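Probable benzoylformate decarboxylase (Rhodococcus jostii, PDB 7ORX) binds thiamine diphosphate and belongs to the thiamine diphosphate-dependent enzymes, with three domains each built around a parallel beta sheet. Local coordinates at residues Tyr291-Gly305 with Pro312-Thr324. Numbering follows the deposited sequence.
Sequences YLPGGARLIHVTDDG and PIGEAYVAPVGST
Arg297 and Glu315 close one end of the strand pair 297-302/315-318 with a salt bridge, NH2 to OE1 at 2.9 Å, the carboxylate oxygen arriving at the guanidinium edge with the two planes 42° apart. With CG of Glu315 anti to the backbone N (chi1 167°), its extended chain runs alongside Ile299, while Arg297 bends at chi3 to meet it. On the same face, CG2 of Ile299 packs obliquely against the Tyr317 ring, 3.8 Å from CE1; His183 of the second subunit meets that ring edge-to-face. Between the strands, parallel-sheet hydrogen bonds alternate: Tyr317 N donates to His300 O, Thr302 N to Tyr317 O. Ala319 N approaches Thr302 O from above its carbonyl plane. Before the strands, Pro312 CG sits over the Tyr291 ring, 4.0 Å from its centroid, a CH-pi contact, and Ile313 CD1 touches both Leu292 CD2 and Leu298 CD1. A water links His300 ND1 to Ile313 O, while NE2 bonds to Ala278 O. Helix 305-310 links the strands in a beta-alpha-beta crossover. Residues 315-318 also pair with a strand of the second subunit, continuing the central-domain sheet across the interface; Glu315, held by Arg297 and by His183 of that subunit, joins both chains, probably offsetting the nearby like charge of its Glu181.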
ATOM      1  N   TYR C 291      25.033  -1.136 -23.235  1.00 83.17           N
ATOM      2  CA  TYR C 291      24.340   0.158 -22.963  1.00 80.59           C
ATOM      3  C   TYR C 291      25.057   1.289 -23.696  1.00 80.08           C
ATOM      4  O   TYR C 291      24.382   2.142 -24.337  1.00 81.23           O
ATOM      5  CB  TYR C 291      24.254   0.478 -21.470  1.00 79.60           C
ATOM      6  CG  TYR C 291      23.336  -0.430 -20.697  1.00 79.64           C
ATOM      7  CD1 TYR C 291      21.969  -0.407 -20.916  1.00 79.91           C
ATOM      8  CD2 TYR C 291      23.827  -1.321 -19.757  1.00 80.29           C
ATOM      9  CE1 TYR C 291      21.119  -1.272 -20.244  1.00 79.90           C
ATOM     10  CE2 TYR C 291      22.990  -2.176 -19.061  1.00 80.25           C
ATOM     11  CZ  TYR C 291      21.634  -2.157 -19.323  1.00 80.36           C
ATOM     12  OH  TYR C 291      20.762  -2.970 -18.684  1.00 82.24           O
ATOM     13  N   LEU C 292      26.386   1.280 -23.616  1.00 80.97           N
ATOM     14  CA  LEU C 292      27.237   2.293 -24.283  1.00 83.23           C
ATOM     15  C   LEU C 292      28.090   1.636 -25.357  1.00 86.69           C
ATOM     16  O   LEU C 292      28.449   0.466 -25.246  1.00 90.15           O
ATOM     17  CB  LEU C 292      28.148   2.939 -23.248  1.00 83.12           C
ATOM     18  CG  LEU C 292      27.441   3.582 -22.060  1.00 82.81           C
ATOM     19  CD1 LEU C 292      28.457   4.189 -21.134  1.00 83.08           C
ATOM     20  CD2 LEU C 292      26.466   4.651 -22.515  1.00 83.13           C
ATOM     21  N   PRO C 293      28.487   2.416 -26.384  1.00 87.81           N
ATOM     22  CA  PRO C 293      29.549   2.007 -27.294  1.00 90.05           C
ATOM     23  C   PRO C 293      30.905   1.925 -26.562  1.00 92.86           C
ATOM     24  O   PRO C 293      31.073   2.599 -25.553  1.00 92.47           O
ATOM     25  CB  PRO C 293      29.545   3.068 -28.422  1.00 88.72           C
ATOM     26  CG  PRO C 293      28.723   4.219 -27.919  1.00 86.16           C
ATOM     27  CD  PRO C 293      27.991   3.765 -26.668  1.00 86.89           C
ATOM     28  N   GLY C 294      31.826   1.099 -27.074  1.00 93.82           N
ATOM     29  CA  GLY C 294      33.239   1.057 -26.655  1.00 94.13           C
ATOM     30  C   GLY C 294      33.850   2.446 -26.541  1.00 94.25           C
ATOM     31  O   GLY C 294      33.541   3.303 -27.369  1.00 91.83           O
ATOM     32  N   GLY C 295      34.664   2.668 -25.510  1.00 96.69           N
ATOM     33  CA  GLY C 295      35.470   3.886 -25.315  1.00 97.73           C
ATOM     34  C   GLY C 295      34.639   5.111 -24.973  1.00 96.34           C
ATOM     35  O   GLY C 295      35.179   6.211 -25.180  1.00102.58           O
ATOM     36  N   ALA C 296      33.412   4.950 -24.458  1.00 91.64           N
ATOM     37  CA  ALA C 296      32.440   6.049 -24.214  1.00 87.33           C
ATOM     38  C   ALA C 296      32.123   6.154 -22.721  1.00 83.99           C
ATOM     39  O   ALA C 296      31.965   5.113 -22.061  1.00 79.60           O
ATOM     40  CB  ALA C 296      31.183   5.817 -25.019  1.00 86.20           C
ATOM     41  N   ARG C 297      32.055   7.387 -22.231  1.00 84.61           N
ATOM     42  CA  ARG C 297      31.609   7.721 -20.844  1.00 85.60           C
ATOM     43  C   ARG C 297      30.376   8.615 -20.980  1.00 80.00           C
ATOM     44  O   ARG C 297      30.332   9.441 -21.899  1.00 79.59           O
ATOM     45  CB  ARG C 297      32.722   8.359 -19.995  1.00 88.97           C
ATOM     46  CG  ARG C 297      33.437   9.537 -20.654  1.00 93.84           C
ATOM     47  CD  ARG C 297      34.408  10.284 -19.740  1.00100.00           C
ATOM     48  NE  ARG C 297      33.841  10.505 -18.397  1.00106.78           N
ATOM     49  CZ  ARG C 297      34.209  11.442 -17.524  1.00106.02           C
ATOM     50  NH1 ARG C 297      35.207  12.259 -17.807  1.00109.98           N
ATOM     51  NH2 ARG C 297      33.616  11.498 -16.346  1.00105.04           N
ATOM     52  N   LEU C 298      29.396   8.385 -20.118  1.00 76.09           N
ATOM     53  CA  LEU C 298      28.080   9.045 -20.168  1.00 73.78           C
ATOM     54  C   LEU C 298      27.987   9.949 -18.948  1.00 71.90           C
ATOM     55  O   LEU C 298      28.195   9.412 -17.848  1.00 73.08           O
ATOM     56  CB  LEU C 298      27.002   7.957 -20.191  1.00 74.13           C
ATOM     57  CG  LEU C 298      25.578   8.459 -20.436  1.00 74.07           C
ATOM     58  CD1 LEU C 298      24.766   7.523 -21.335  1.00 74.17           C
ATOM     59  CD2 LEU C 298      24.861   8.661 -19.122  1.00 73.44           C
ATOM     60  N   ILE C 299      27.807  11.254 -19.168  1.00 70.27           N
ATOM     61  CA  ILE C 299      27.408  12.270 -18.158  1.00 69.43           C
ATOM     62  C   ILE C 299      25.910  12.453 -18.269  1.00 67.81           C
ATOM     63  O   ILE C 299      25.412  12.566 -19.375  1.00 68.28           O
ATOM     64  CB  ILE C 299      28.099  13.638 -18.329  1.00 69.86           C
ATOM     65  CG1 ILE C 299      29.612  13.542 -18.440  1.00 70.62           C
ATOM     66  CG2 ILE C 299      27.757  14.504 -17.150  1.00 71.26           C
ATOM     67  CD1 ILE C 299      30.223  12.652 -17.397  1.00 71.85           C
ATOM     68  N   HIS C 300      25.231  12.579 -17.148  1.00 67.01           N
ATOM     69  CA  HIS C 300      23.758  12.516 -17.084  1.00 66.36           C
ATOM     70  C   HIS C 300      23.267  13.631 -16.184  1.00 66.74           C
ATOM     71  O   HIS C 300      23.660  13.629 -15.028  1.00 70.10           O
ATOM     72  CB  HIS C 300      23.400  11.135 -16.580  1.00 66.63           C
ATOM     73  CG  HIS C 300      21.950  10.937 -16.482  1.00 67.45           C
ATOM     74  ND1 HIS C 300      21.419   9.995 -15.636  1.00 68.98           N
ATOM     75  CD2 HIS C 300      20.932  11.560 -17.108  1.00 68.41           C
ATOM     76  CE1 HIS C 300      20.103  10.044 -15.725  1.00 70.44           C
ATOM     77  NE2 HIS C 300      19.778  10.984 -16.657  1.00 70.16           N
ATOM     78  N   VAL C 301      22.487  14.571 -16.689  1.00 66.19           N
ATOM     79  CA  VAL C 301      22.015  15.747 -15.904  1.00 67.19           C
ATOM     80  C   VAL C 301      20.488  15.703 -15.805  1.00 67.80           C
ATOM     81  O   VAL C 301      19.868  15.735 -16.841  1.00 67.15           O
ATOM     82  CB  VAL C 301      22.512  17.071 -16.509  1.00 66.13           C
ATOM     83  CG1 VAL C 301      22.007  18.249 -15.689  1.00 65.73           C
ATOM     84  CG2 VAL C 301      24.022  17.080 -16.617  1.00 66.48           C
ATOM     85  N   THR C 302      19.903  15.707 -14.599  1.00 68.92           N
ATOM     86  CA  THR C 302      18.440  15.512 -14.445  1.00 69.24           C
ATOM     87  C   THR C 302      17.948  16.206 -13.170  1.00 71.10           C
ATOM     88  O   THR C 302      18.659  16.187 -12.167  1.00 72.17           O
ATOM     89  CB  THR C 302      18.113  14.014 -14.556  1.00 68.68           C
ATOM     90  OG1 THR C 302      16.775  13.756 -14.155  1.00 68.73           O
ATOM     91  CG2 THR C 302      18.961  13.153 -13.661  1.00 69.44           C
ATOM     92  N   ASP C 303      16.767  16.820 -13.241  1.00 73.32           N
ATOM     93  CA  ASP C 303      15.982  17.285 -12.079  1.00 75.44           C
ATOM     94  C   ASP C 303      15.568  16.089 -11.227  1.00 75.12           C
ATOM     95  O   ASP C 303      15.365  16.294 -10.034  1.00 79.95           O
ATOM     96  CB  ASP C 303      14.748  18.129 -12.453  1.00 81.69           C
ATOM     97  CG  ASP C 303      14.149  18.071 -13.884  1.00 93.08           C
ATOM     98  OD1 ASP C 303      13.496  17.023 -14.296  1.00 95.27           O
ATOM     99  OD2 ASP C 303      14.242  19.118 -14.582  1.00106.83           O
ATOM    100  N   ASP C 304      15.440  14.886 -11.797  1.00 75.69           N
ATOM    101  CA  ASP C 304      14.789  13.717 -11.134  1.00 76.89           C
ATOM    102  C   ASP C 304      15.856  12.834 -10.462  1.00 76.63           C
ATOM    103  O   ASP C 304      16.589  12.113 -11.201  1.00 79.43           O
ATOM    104  CB  ASP C 304      13.899  12.920 -12.094  1.00 77.97           C
ATOM    105  CG  ASP C 304      12.885  11.969 -11.432  1.00 81.39           C
ATOM    106  OD1 ASP C 304      13.063  11.594 -10.215  1.00 80.66           O
ATOM    107  OD2 ASP C 304      11.893  11.573 -12.129  1.00 82.66           O
ATOM    108  N   GLY C 305      15.918  12.833  -9.124  1.00 72.05           N
ATOM    109  CA  GLY C 305      16.827  11.934  -8.411  1.00 71.96           C
ATOM    110  C   GLY C 305      16.520  10.477  -8.686  1.00 73.08           C
ATOM    111  O   GLY C 305      17.457   9.682  -8.745  1.00 75.21           O
ATOM    112  N   PRO C 312      21.246   2.302 -15.180  1.00 70.76           N
ATOM    113  CA  PRO C 312      22.201   1.204 -15.089  1.00 70.88           C
ATOM    114  C   PRO C 312      23.631   1.570 -15.487  1.00 70.87           C
ATOM    115  O   PRO C 312      24.494   0.761 -15.231  1.00 71.91           O
ATOM    116  CB  PRO C 312      21.597   0.193 -16.085  1.00 71.45           C
ATOM    117  CG  PRO C 312      21.010   1.065 -17.178  1.00 70.31           C
ATOM    118  CD  PRO C 312      20.424   2.219 -16.407  1.00 70.39           C
ATOM    119  N   ILE C 313      23.867   2.717 -16.118  1.00 70.76           N
ATOM    120  CA  ILE C 313      25.268   3.234 -16.275  1.00 72.79           C
ATOM    121  C   ILE C 313      25.252   4.747 -16.115  1.00 72.01           C
ATOM    122  O   ILE C 313      24.132   5.337 -16.112  1.00 70.13           O
ATOM    123  CB  ILE C 313      25.921   2.841 -17.625  1.00 73.99           C
ATOM    124  CG1 ILE C 313      24.929   2.926 -18.766  1.00 74.49           C
ATOM    125  CG2 ILE C 313      26.546   1.460 -17.611  1.00 75.38           C
ATOM    126  CD1 ILE C 313      24.403   4.300 -18.994  1.00 75.00           C
ATOM    127  N   GLY C 314      26.450   5.322 -15.991  1.00 73.61           N
ATOM    128  CA  GLY C 314      26.711   6.774 -16.151  1.00 74.92           C
ATOM    129  C   GLY C 314      27.078   7.476 -14.859  1.00 76.76           C
ATOM    130  O   GLY C 314      26.759   6.959 -13.771  1.00 78.35           O
ATOM    131  N   GLU C 315      27.729   8.631 -14.986  1.00 79.51           N
ATOM    132  CA  GLU C 315      27.988   9.623 -13.912  1.00 80.28           C
ATOM    133  C   GLU C 315      26.862  10.668 -13.948  1.00 77.48           C
ATOM    134  O   GLU C 315      26.893  11.514 -14.839  1.00 76.47           O
ATOM    135  CB  GLU C 315      29.372  10.228 -14.149  1.00 85.73           C
ATOM    136  CG  GLU C 315      29.654  11.481 -13.321  1.00 92.52           C
ATOM    137  CD  GLU C 315      31.104  11.905 -13.202  1.00 96.78           C
ATOM    138  OE1 GLU C 315      31.717  12.257 -14.238  1.00 99.62           O
ATOM    139  OE2 GLU C 315      31.605  11.898 -12.064  1.00103.84           O
ATOM    140  N   ALA C 316      25.919  10.642 -12.999  1.00 75.73           N
ATOM    141  CA  ALA C 316      24.762  11.569 -12.962  1.00 74.06           C
ATOM    142  C   ALA C 316      25.047  12.785 -12.057  1.00 74.30           C
ATOM    143  O   ALA C 316      25.767  12.643 -11.074  1.00 73.08           O
ATOM    144  CB  ALA C 316      23.522  10.844 -12.496  1.00 73.47           C
ATOM    145  N   TYR C 317      24.439  13.928 -12.406  1.00 74.81           N
ATOM    146  CA  TYR C 317      24.344  15.197 -11.639  1.00 75.73           C
ATOM    147  C   TYR C 317      22.856  15.486 -11.449  1.00 75.34           C
ATOM    148  O   TYR C 317      22.166  15.661 -12.476  1.00 73.71           O
ATOM    149  CB  TYR C 317      25.033  16.347 -12.378  1.00 75.93           C
ATOM    150  CG  TYR C 317      26.526  16.197 -12.468  1.00 78.58           C
ATOM    151  CD1 TYR C 317      27.120  15.356 -13.398  1.00 81.43           C
ATOM    152  CD2 TYR C 317      27.353  16.877 -11.607  1.00 80.72           C
ATOM    153  CE1 TYR C 317      28.499  15.212 -13.468  1.00 84.33           C
ATOM    154  CE2 TYR C 317      28.727  16.731 -11.640  1.00 83.83           C
ATOM    155  CZ  TYR C 317      29.316  15.910 -12.591  1.00 86.44           C
ATOM    156  OH  TYR C 317      30.688  15.786 -12.657  1.00 90.84           O
ATOM    157  N   VAL C 318      22.367  15.548 -10.203  1.00 75.24           N
ATOM    158  CA  VAL C 318      20.941  15.899  -9.968  1.00 75.26           C
ATOM    159  C   VAL C 318      20.929  17.402  -9.791  1.00 75.00           C
ATOM    160  O   VAL C 318      21.465  17.836  -8.819  1.00 75.81           O
ATOM    161  CB  VAL C 318      20.313  15.159  -8.779  1.00 75.73           C
ATOM    162  CG1 VAL C 318      18.808  15.423  -8.668  1.00 74.72           C
ATOM    163  CG2 VAL C 318      20.566  13.662  -8.911  1.00 78.12           C
ATOM    164  N   ALA C 319      20.420  18.135 -10.778  1.00 74.63           N
ATOM    165  CA  ALA C 319      20.459  19.610 -10.812  1.00 75.39           C
ATOM    166  C   ALA C 319      19.391  20.116 -11.761  1.00 75.93           C
ATOM    167  O   ALA C 319      18.894  19.361 -12.591  1.00 80.75           O
ATOM    168  CB  ALA C 319      21.830  20.077 -11.224  1.00 74.92           C
ATOM    169  N   PRO C 320      19.008  21.407 -11.670  1.00 75.67           N
ATOM    170  CA  PRO C 320      18.025  21.986 -12.574  1.00 75.69           C
ATOM    171  C   PRO C 320      18.560  22.060 -14.003  1.00 74.89           C
ATOM    172  O   PRO C 320      19.659  22.548 -14.191  1.00 77.22           O
ATOM    173  CB  PRO C 320      17.793  23.362 -11.958  1.00 76.18           C
ATOM    174  CG  PRO C 320      18.126  23.123 -10.548  1.00 77.17           C
ATOM    175  CD  PRO C 320      19.437  22.376 -10.672  1.00 76.95           C
ATOM    176  N   VAL C 321      17.781  21.557 -14.942  1.00 73.53           N
ATOM    177  CA  VAL C 321      18.208  21.394 -16.370  1.00 74.21           C
ATOM    178  C   VAL C 321      18.381  22.779 -16.995  1.00 74.88           C
ATOM    179  O   VAL C 321      19.412  23.007 -17.629  1.00 73.12           O
ATOM    180  CB  VAL C 321      17.170  20.539 -17.132  1.00 71.89           C
ATOM    181  CG1 VAL C 321      17.365  20.560 -18.614  1.00 71.96           C
ATOM    182  CG2 VAL C 321      17.144  19.111 -16.613  1.00 71.16           C
ATOM    183  N   GLY C 322      17.383  23.645 -16.786  1.00 80.54           N
ATOM    184  CA  GLY C 322      17.388  25.056 -17.200  1.00 82.44           C
ATOM    185  C   GLY C 322      18.725  25.700 -16.891  1.00 82.76           C
ATOM    186  O   GLY C 322      19.505  25.949 -17.829  1.00 84.09           O
ATOM    187  N   SER C 323      18.988  25.936 -15.611  1.00 80.43           N
ATOM    188  CA  SER C 323      20.202  26.646 -15.136  1.00 82.58           C
ATOM    189  C   SER C 323      21.446  25.971 -15.702  1.00 80.55           C
ATOM    190  O   SER C 323      22.303  26.697 -16.215  1.00 80.04           O
ATOM    191  CB  SER C 323      20.320  26.687 -13.625  1.00 85.07           C
ATOM    192  OG  SER C 323      19.059  26.913 -13.014  1.00 89.12           O
ATOM    193  N   THR C 324      21.571  24.655 -15.533  1.00 79.11           N
ATOM    194  CA  THR C 324      22.808  23.912 -15.857  1.00 79.98           C
ATOM    195  C   THR C 324      23.190  24.260 -17.298  1.00 82.92           C
ATOM    196  O   THR C 324      24.299  24.787 -17.527  1.00 87.73           O
ATOM    197  CB  THR C 324      22.607  22.408 -15.634  1.00 78.82           C
ATOM    198  OG1 THR C 324      22.224  22.231 -14.269  1.00 80.94           O
ATOM    199  CG2 THR C 324      23.848  21.602 -15.950  1.00 77.88           C
TER
HETATM  200  O   HOH W   1      23.452   8.218 -15.150  1.00 71.46           O